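Local coordinates for protein replicative DNA helicase (Mycobacterium chimaera, PDB 6RIX) that is probably an intein of a DnaB-type replicative helicase, which cuts itself out of the helicase precursor by protein splicing, at residues B[38-43]-B[121-126]; B[49-54]-B[112-117]. All coordinates share one frame; numbering follows the deposited sequence. Where two conformers were deposited one is given.

Interaction 1: B[38-43]-B[121-126]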
ATOM      1  N   ALA B  38      14.064   4.978   2.373  1.00 17.35           N
ATOM      2  CA  ALA B  38      13.980   4.900   3.821  1.00 23.23           C
ATOM      3  C   ALA B  38      13.025   3.779   4.189  1.00 20.21           C
ATOM      4  O   ALA B  38      12.101   3.458   3.439  1.00 18.26           O
ATOM      5  CB  ALA B  38      13.511   6.223   4.438  1.00 29.53           C
ATOM      6  N   ALA B  39      13.257   3.176   5.348  1.00 16.82           N
ATOM      7  CA  ALA B  39      12.354   2.138   5.824  1.00 17.66           C
ATOM      8  C   ALA B  39      12.368   2.160   7.344  1.00 17.09           C
ATOM      9  O   ALA B  39      13.441   2.231   7.948  1.00 25.14           O
ATOM     10  CB  ALA B  39      12.758   0.759   5.290  1.00 16.69           C
ATOM     11  N   THR B  40      11.194   2.115   7.958  1.00 14.39           N
ATOM     12  CA  THR B  40      11.164   2.248   9.406  1.00 14.35           C
ATOM     13  C   THR B  40      11.498   0.930  10.093  1.00 16.66           C
ATOM     14  O   THR B  40      11.542  -0.138   9.482  1.00 15.54           O
ATOM     15  CB  THR B  40       9.794   2.721   9.898  1.00 21.16           C
ATOM     16  OG1 THR B  40       8.808   1.706   9.646  1.00 16.10           O
ATOM     17  CG2 THR B  40       9.398   4.011   9.221  1.00 24.97           C
ATOM     18  N   ASP B  41      11.727   1.025  11.400  1.00 13.99           N
ATOM     19  CA  ASP B  41      11.657  -0.149  12.245  1.00 18.96           C
ATOM     20  C   ASP B  41      10.252  -0.739  12.176  1.00 15.40           C
ATOM     21  O   ASP B  41       9.299  -0.093  11.741  1.00 11.97           O
ATOM     22  CB  ASP B  41      11.990   0.207  13.697  1.00 29.10           C
ATOM     23  CG  ASP B  41      13.453   0.549  13.905  1.00 36.14           C
ATOM     24  OD1 ASP B  41      14.252   0.383  12.957  1.00 36.32           O
ATOM     25  OD2 ASP B  41      13.803   0.989  15.025  1.00 35.10           O
ATOM     26  N   VAL B  42      10.128  -1.989  12.616  1.00 13.38           N
ATOM     27  CA  VAL B  42       8.799  -2.548  12.825  1.00 14.76           C
ATOM     28  C   VAL B  42       8.082  -1.720  13.879  1.00 14.72           C
ATOM     29  O   VAL B  42       8.656  -1.388  14.925  1.00 18.52           O
ATOM     30  CB  VAL B  42       8.905  -4.020  13.245  1.00 17.36           C
ATOM     31  CG1 VAL B  42       7.517  -4.567  13.608  1.00 19.12           C
ATOM     32  CG2 VAL B  42       9.550  -4.839  12.123  1.00 18.19           C
ATOM     33  N   MET B  43       6.830  -1.367  13.613  1.00 11.81           N
ATOM     34  CA  MET B  43       6.042  -0.571  14.545  1.00 12.95           C
ATOM     35  C   MET B  43       4.910  -1.417  15.099  1.00 14.00           C
ATOM     36  O   MET B  43       4.167  -2.042  14.336  1.00 12.12           O
ATOM     37  CB  MET B  43       5.510   0.691  13.867  1.00 16.36           C
ATOM     38  CG  MET B  43       6.631   1.612  13.444  1.00 21.98           C
ATOM     39  SD  MET B  43       6.008   3.011  12.533  1.00 32.13           S
ATOM     40  CE  MET B  43       5.268   2.150  11.181  1.00 14.72           C
ATOM     41  N   PRO B 121       1.905  -6.030  13.617  1.00  9.65           N
ATOM     42  CA  PRO B 121       3.113  -5.249  13.322  1.00 11.07           C
ATOM     43  C   PRO B 121       3.066  -4.678  11.907  1.00 10.87           C
ATOM     44  O   PRO B 121       2.634  -5.348  10.966  1.00  9.73           O
ATOM     45  CB  PRO B 121       4.249  -6.271  13.486  1.00  8.99           C
ATOM     46  CG  PRO B 121       3.687  -7.342  14.364  1.00 12.61           C
ATOM     47  CD  PRO B 121       2.218  -7.400  14.070  1.00 13.30           C
ATOM     48  N   VAL B 122       3.509  -3.420  11.759  1.00  6.62           N
ATOM     49  CA  VAL B 122       3.522  -2.734  10.470  1.00  6.97           C
ATOM     50  C   VAL B 122       4.847  -2.001  10.285  1.00 11.40           C
ATOM     51  O   VAL B 122       5.635  -1.830  11.218  1.00  8.86           O
ATOM     52  CB  VAL B 122       2.354  -1.735  10.312  1.00  7.00           C
ATOM     53  CG1 VAL B 122       1.007  -2.456  10.358  1.00  5.34           C
ATOM     54  CG2 VAL B 122       2.436  -0.630  11.377  1.00  6.08           C
ATOM     55  N   ARG B 123       5.067  -1.557   9.049  1.00  7.13           N
ATOM     56  CA  ARG B 123       6.297  -0.894   8.652  1.00  8.68           C
ATOM     57  C   ARG B 123       6.007   0.098   7.528  1.00 11.62           C
ATOM     58  O   ARG B 123       5.122  -0.128   6.700  1.00  9.90           O
ATOM     59  CB  ARG B 123       7.304  -1.960   8.198  1.00 13.80           C
ATOM     60  CG  ARG B 123       8.658  -1.488   7.903  1.00 23.12           C
ATOM     61  CD  ARG B 123       9.631  -2.594   8.253  1.00 23.81           C
ATOM     62  NE  ARG B 123      10.971  -2.189   7.901  1.00 23.51           N
ATOM     63  CZ  ARG B 123      11.687  -2.749   6.941  1.00 18.72           C
ATOM     64  NH1 ARG B 123      11.187  -3.764   6.239  1.00 12.68           N
ATOM     65  NH2 ARG B 123      12.902  -2.295   6.691  1.00 24.37           N
ATOM     66  N   CYS B 124       6.755   1.200   7.507  1.00 10.49           N
ATOM     67  CA  CYS B 124       6.654   2.219   6.468  0.63 18.97           C
ATOM     68  C   CYS B 124       7.898   2.193   5.595  1.00 16.64           C
ATOM     69  O   CYS B 124       9.009   1.999   6.100  1.00 15.14           O
ATOM     70  CB  CYS B 124       6.508   3.617   7.072  0.63 23.33           C
ATOM     71  SG  CYS B 124       4.828   4.152   7.349  0.63 28.12           S
ATOM     72  N   VAL B 125       7.714   2.405   4.288  1.00 17.01           N
ATOM     73  CA  VAL B 125       8.822   2.575   3.357  1.00 15.97           C
ATOM     74  C   VAL B 125       8.592   3.852   2.558  1.00 20.66           C
ATOM     75  O   VAL B 125       7.454   4.231   2.263  1.00 19.64           O
ATOM     76  CB  VAL B 125       9.002   1.379   2.394  1.00 19.88           C
ATOM     77  CG1 VAL B 125       9.398   0.128   3.150  1.00 18.40           C
ATOM     78  CG2 VAL B 125       7.734   1.151   1.577  1.00 25.70           C
ATOM     79  N   GLU B 126       9.691   4.514   2.208  1.00 14.24           N
ATOM     80  CA  GLU B 126       9.685   5.672   1.322  1.00 16.38           C
ATOM     81  C   GLU B 126      10.438   5.296   0.059  1.00 14.21           C
ATOM     82  O   GLU B 126      11.538   4.745   0.143  1.00 13.69           O
ATOM     83  CB  GLU B 126      10.360   6.879   1.959  1.00 19.97           C
ATOM     84  CG  GLU B 126       9.934   7.212   3.366  1.00 33.99           C
ATOM     85  CD  GLU B 126      10.274   8.645   3.719  1.00 51.46           C
ATOM     86  OE1 GLU B 126      10.917   8.862   4.770  1.00 59.25           O
ATOM     87  OE2 GLU B 126       9.914   9.552   2.935  1.00 57.64           O
TER

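Interaction 2: B[49-54]-B[112-117]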
ATOM      1  N   TYR B  49      -6.431  -1.370   9.815  1.00  9.74           N
ATOM      2  CA  TYR B  49      -7.593  -1.591   8.971  1.00 11.85           C
ATOM      3  C   TYR B  49      -7.291  -2.691   7.965  1.00 11.71           C
ATOM      4  O   TYR B  49      -6.169  -2.790   7.453  1.00 10.90           O
ATOM      5  CB  TYR B  49      -7.978  -0.312   8.217  1.00 10.28           C
ATOM      6  CG  TYR B  49      -8.814   0.636   9.053  1.00 13.68           C
ATOM      7  CD1 TYR B  49      -8.252   1.330  10.115  1.00 14.43           C
ATOM      8  CD2 TYR B  49     -10.164   0.816   8.790  1.00 15.17           C
ATOM      9  CE1 TYR B  49      -9.019   2.183  10.897  1.00 20.06           C
ATOM     10  CE2 TYR B  49     -10.932   1.673   9.551  1.00 17.47           C
ATOM     11  CZ  TYR B  49     -10.351   2.352  10.601  1.00 21.31           C
ATOM     12  OH  TYR B  49     -11.116   3.196  11.363  1.00 29.57           O
ATOM     13  N   GLU B  50      -8.298  -3.504   7.663  1.00 10.55           N
ATOM     14  CA  GLU B  50      -8.230  -4.440   6.548  1.00 13.00           C
ATOM     15  C   GLU B  50      -8.913  -3.797   5.346  1.00 11.87           C
ATOM     16  O   GLU B  50     -10.096  -3.460   5.414  1.00 11.06           O
ATOM     17  CB  GLU B  50      -8.895  -5.766   6.919  1.00 16.98           C
ATOM     18  CG  GLU B  50      -8.936  -6.765   5.790  1.00 18.86           C
ATOM     19  CD  GLU B  50      -9.535  -8.100   6.198  1.00 30.03           C
ATOM     20  OE1 GLU B  50      -9.109  -8.659   7.227  1.00 31.84           O
ATOM     21  OE2 GLU B  50     -10.441  -8.585   5.486  1.00 34.08           O
ATOM     22  N   VAL B  51      -8.170  -3.594   4.260  1.00 10.22           N
ATOM     23  CA  VAL B  51      -8.712  -2.987   3.050  1.00 13.56           C
ATOM     24  C   VAL B  51      -8.843  -4.064   1.980  1.00 12.84           C
ATOM     25  O   VAL B  51      -7.853  -4.706   1.613  1.00 12.70           O
ATOM     26  CB  VAL B  51      -7.841  -1.821   2.556  1.00 14.30           C
ATOM     27  CG1 VAL B  51      -8.564  -1.073   1.446  1.00 10.24           C
ATOM     28  CG2 VAL B  51      -7.512  -0.881   3.705  1.00 15.66           C
ATOM     29  N   GLU B  52     -10.063  -4.264   1.486  1.00 10.83           N
ATOM     30  CA  GLU B  52     -10.354  -5.241   0.442  1.00 10.10           C
ATOM     31  C   GLU B  52     -10.685  -4.506  -0.848  1.00  9.35           C
ATOM     32  O   GLU B  52     -11.521  -3.592  -0.857  1.00 10.02           O
ATOM     33  CB  GLU B  52     -11.513  -6.156   0.847  1.00 14.27           C
ATOM     34  CG  GLU B  52     -11.853  -7.202  -0.206  1.00 22.33           C
ATOM     35  CD  GLU B  52     -12.706  -8.331   0.336  1.00 35.87           C
ATOM     36  OE1 GLU B  52     -12.846  -8.436   1.575  1.00 37.90           O
ATOM     37  OE2 GLU B  52     -13.233  -9.117  -0.486  1.00 42.56           O
ATOM     38  N   PHE B  53     -10.024  -4.901  -1.926  1.00  9.33           N
ATOM     39  CA  PHE B  53     -10.192  -4.272  -3.224  1.00  9.52           C
ATOM     40  C   PHE B  53     -10.987  -5.179  -4.153  1.00 11.26           C
ATOM     41  O   PHE B  53     -11.112  -6.386  -3.921  1.00 10.43           O
ATOM     42  CB  PHE B  53      -8.823  -3.941  -3.822  1.00  9.43           C
ATOM     43  CG  PHE B  53      -8.038  -2.984  -2.980  1.00  8.84           C
ATOM     44  CD1 PHE B  53      -8.215  -1.615  -3.127  1.00 17.56           C
ATOM     45  CD2 PHE B  53      -7.164  -3.449  -2.011  1.00 11.72           C
ATOM     46  CE1 PHE B  53      -7.514  -0.724  -2.348  1.00 15.74           C
ATOM     47  CE2 PHE B  53      -6.460  -2.555  -1.220  1.00 11.70           C
ATOM     48  CZ  PHE B  53      -6.628  -1.193  -1.398  1.00 14.63           C
ATOM     49  N   SER B  54     -11.510  -4.579  -5.229  1.00 10.65           N
ATOM     50  CA  SER B  54     -12.421  -5.279  -6.133  1.00 17.32           C
ATOM     51  C   SER B  54     -11.762  -6.440  -6.867  1.00 17.07           C
ATOM     52  O   SER B  54     -12.470  -7.303  -7.401  1.00 15.70           O
ATOM     53  CB  SER B  54     -13.006  -4.302  -7.157  1.00 17.26           C
ATOM     54  OG  SER B  54     -11.973  -3.630  -7.860  1.00 15.21           O
ATOM     55  N   GLU B 112     -13.707  -2.233  -1.918  1.00 13.64           N
ATOM     56  CA  GLU B 112     -14.899  -2.979  -1.545  1.00 15.28           C
ATOM     57  C   GLU B 112     -15.253  -2.772  -0.082  1.00 15.76           C
ATOM     58  O   GLU B 112     -16.438  -2.692   0.260  1.00 20.94           O
ATOM     59  CB  GLU B 112     -14.707  -4.468  -1.834  1.00 21.47           C
ATOM     60  CG  GLU B 112     -14.585  -4.805  -3.308  1.00 26.83           C
ATOM     61  CD  GLU B 112     -15.864  -4.536  -4.100  1.00 37.29           C
ATOM     62  OE1 GLU B 112     -16.948  -4.417  -3.485  1.00 38.49           O
ATOM     63  OE2 GLU B 112     -15.783  -4.458  -5.345  1.00 37.82           O
ATOM     64  N   SER B 113     -14.251  -2.675   0.788  1.00 14.02           N
ATOM     65  CA  SER B 113     -14.507  -2.445   2.202  1.00 17.17           C
ATOM     66  C   SER B 113     -13.212  -2.044   2.879  1.00 15.66           C
ATOM     67  O   SER B 113     -12.119  -2.371   2.418  1.00 11.15           O
ATOM     68  CB  SER B 113     -15.102  -3.681   2.890  1.00 23.91           C
ATOM     69  OG  SER B 113     -14.235  -4.792   2.798  1.00 26.82           O
ATOM     70  N   ALA B 114     -13.360  -1.322   3.984  1.00 16.41           N
ATOM     71  CA  ALA B 114     -12.242  -0.957   4.846  1.00 13.68           C
ATOM     72  C   ALA B 114     -12.769  -1.037   6.268  1.00 19.94           C
ATOM     73  O   ALA B 114     -13.639  -0.250   6.652  1.00 25.20           O
ATOM     74  CB  ALA B 114     -11.716   0.446   4.526  1.00 12.81           C
ATOM     75  N   ARG B 115     -12.263  -1.994   7.037  1.00 13.30           N
ATOM     76  CA  ARG B 115     -12.774  -2.283   8.361  1.00 13.65           C
ATOM     77  C   ARG B 115     -11.627  -2.290   9.357  1.00 13.38           C
ATOM     78  O   ARG B 115     -10.538  -2.782   9.055  1.00 14.61           O
ATOM     79  CB  ARG B 115     -13.484  -3.647   8.407  1.00 19.32           C
ATOM     80  CG  ARG B 115     -14.506  -3.879   7.305  1.00 31.01           C
ATOM     81  CD  ARG B 115     -15.926  -3.639   7.795  1.00 44.09           C
ATOM     82  NE  ARG B 115     -16.281  -2.222   7.765  1.00 52.66           N
ATOM     83  CZ  ARG B 115     -17.367  -1.708   8.333  1.00 59.33           C
ATOM     84  NH1 ARG B 115     -18.216  -2.493   8.987  1.00 62.46           N
ATOM     85  NH2 ARG B 115     -17.603  -0.405   8.251  1.00 59.95           N
ATOM     86  N   ARG B 116     -11.887  -1.754  10.546  1.00 18.73           N
ATOM     87  CA  ARG B 116     -10.919  -1.852  11.626  1.00 13.16           C
ATOM     88  C   ARG B 116     -10.743  -3.310  12.031  1.00 17.17           C
ATOM     89  O   ARG B 116     -11.716  -4.059  12.141  1.00 14.86           O
ATOM     90  CB  ARG B 116     -11.381  -1.023  12.821  1.00 19.39           C
ATOM     91  CG  ARG B 116     -10.450  -1.096  13.996  1.00 23.83           C
ATOM     92  CD  ARG B 116      -9.343  -0.070  13.871  1.00 24.57           C
ATOM     93  NE  ARG B 116      -8.478  -0.101  15.044  1.00 25.12           N
ATOM     94  CZ  ARG B 116      -8.765   0.489  16.201  1.00 32.37           C
ATOM     95  NH1 ARG B 116      -9.894   1.178  16.339  1.00 35.92           N
ATOM     96  NH2 ARG B 116      -7.917   0.393  17.220  1.00 26.98           N
ATOM     97  N   VAL B 117      -9.489  -3.724  12.217  1.00 14.03           N
ATOM     98  CA  VAL B 117      -9.167  -5.065  12.684  1.00 14.98           C
ATOM     99  C   VAL B 117      -8.171  -4.964  13.836  1.00 18.11           C
ATOM    100  O   VAL B 117      -7.752  -3.876  14.233  1.00 16.53           O
ATOM    101  CB  VAL B 117      -8.614  -5.973  11.565  1.00 12.66           C
ATOM    102  CG1 VAL B 117      -9.670  -6.222  10.508  1.00 14.85           C
ATOM    103  CG2 VAL B 117      -7.333  -5.384  10.955  1.00 15.29           C
TER
HETATM  104  O   HOH W   1     -12.408  -4.977   5.047  1.00 17.33           O

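Interaction 1: B[38-43]-B[121-126]
Residues 38-39 and 125-126 form an antiparallel ladder between strands 33-39 and 122-127, and beyond a loop the same two chains meet again at Met43 and Val122. In the first ladder Glu126 N binds Ala38 O at 2.9 Å, while the return bond from Ala38 N to Glu126 O is weak. The second is a single hydrogen-bonded pair, with Met43 N reaching Val122 O at 2.7 Å and Val122 N reaching Met43 O. Between the ladders the register slips by one residue, and polar groups of Thr40 and Arg123 bridge the irregularity. Thr40 N donates to Cys124 O, and its hydroxyl makes the next link. A chi1 of 66° tucks OG1 in over the main chain, where Thr40 OG1 accepts an almost straight bond from Cys124 N at 3.0 Å and gives its own proton to Asp41 O at 2.8 Å. Arg123 NE donates to Thr40 O at 2.7 Å, meeting the carbonyl almost head-on, with the oxygen in the guanidinium plane. A bend at chi2 (148°) brings NE to this oxygen, and Arg123 NH2 comes to 3.4 Å from Ala39 CB, obliquely. The far nitrogens of the guanidinium bind backbone oxygens too, NH2 that of Val20 and NH1, weakly, that of Met17, so its rotation is fixed from several sides. At the Met43 end, a chi3 of -61° turns CE back to 4.0 Å from Val122 CG2, the two side chains crossing at about a right angle. Val42 CG1 lies alongside Pro121 CB, 3.7 Å away. Long antiparallel strands with an interrupted ladder are consistent with the all-beta Hint fold of inteins.

Interaction 2: B[49-54]-B[112-117]
Tyr49 and Arg116, a non-hydrogen-bonded antiparallel pair, meet on one side of the sheet with the arginine laid over the ring. Arg116 CA sits above the centre of the phenol ring, and CB makes a CH-pi contact 4.3 Å from the centroid. Because CG stands opposite the backbone N (chi1 179°), the chain runs on across the same face, bringing CD to 3.7 Å from Tyr49 CE1. Next to this pair, Val51 CG2 and Ala114 CB face each other more loosely, at 4.5 Å. On the reverse side, Val117 CG1 packs against Glu50 CB at 3.7 Å, the two side chains at about a right angle.

Backbone bonds set these pairs in register. Glu50 N donates to Arg115 O at 2.7 Å, Arg115 N returns to Glu50 O, and Glu52 N binds Ser113 O. The ladder then breaks into a classic beta bulge: Glu112 and Ser113 both stand opposite Glu52, whose carbonyl oxygen accepts Glu112 N at 2.8 Å and, weakly, Ser113 N at 3.3 Å. This bulged antiparallel pairing joins the two central strands, 48-53 and 106-117, of a four-stranded antiparallel sheet in what is probably the Hint fold of an intein. A water ties the serine to the ladder, donating to Glu50 O at 2.8 Å while also hydrogen-bonded to Ser113 OG.

Farther out, Glu112 points toward the other strand, and its chain, bent at chi2, lies against Ser54. The Ser54 hydroxyl is held by the backbone N of Gln110, and Glu112 O by Ser81 OG. The Tyr49 side chain also touches Ala63 and Ala77, while strand 58-62 bonds to the other edge of strand 48-53 through Tyr49 with Ala61 and Val51 with Ile59.

Interactions 1 and 2 lie with their centres about 20 Å apart in different four-stranded antiparallel sheets, and neither touches the other except through the chain. Strand 33-39 leads on to strand 48-53, and strand 106-117 to strand 122-127, so the order along the sequence is 38-43, 49-54, 112-117, 121-126. Interaction 2 is therefore nested inside the loop that interaction 1 closes. The chain passes from the first sheet to the second through residues 40-47 and returns through residues 118-121. The two crossings link the sheets within one all-beta chain, as expected of an intein splicing domain, where the two chain ends must come close.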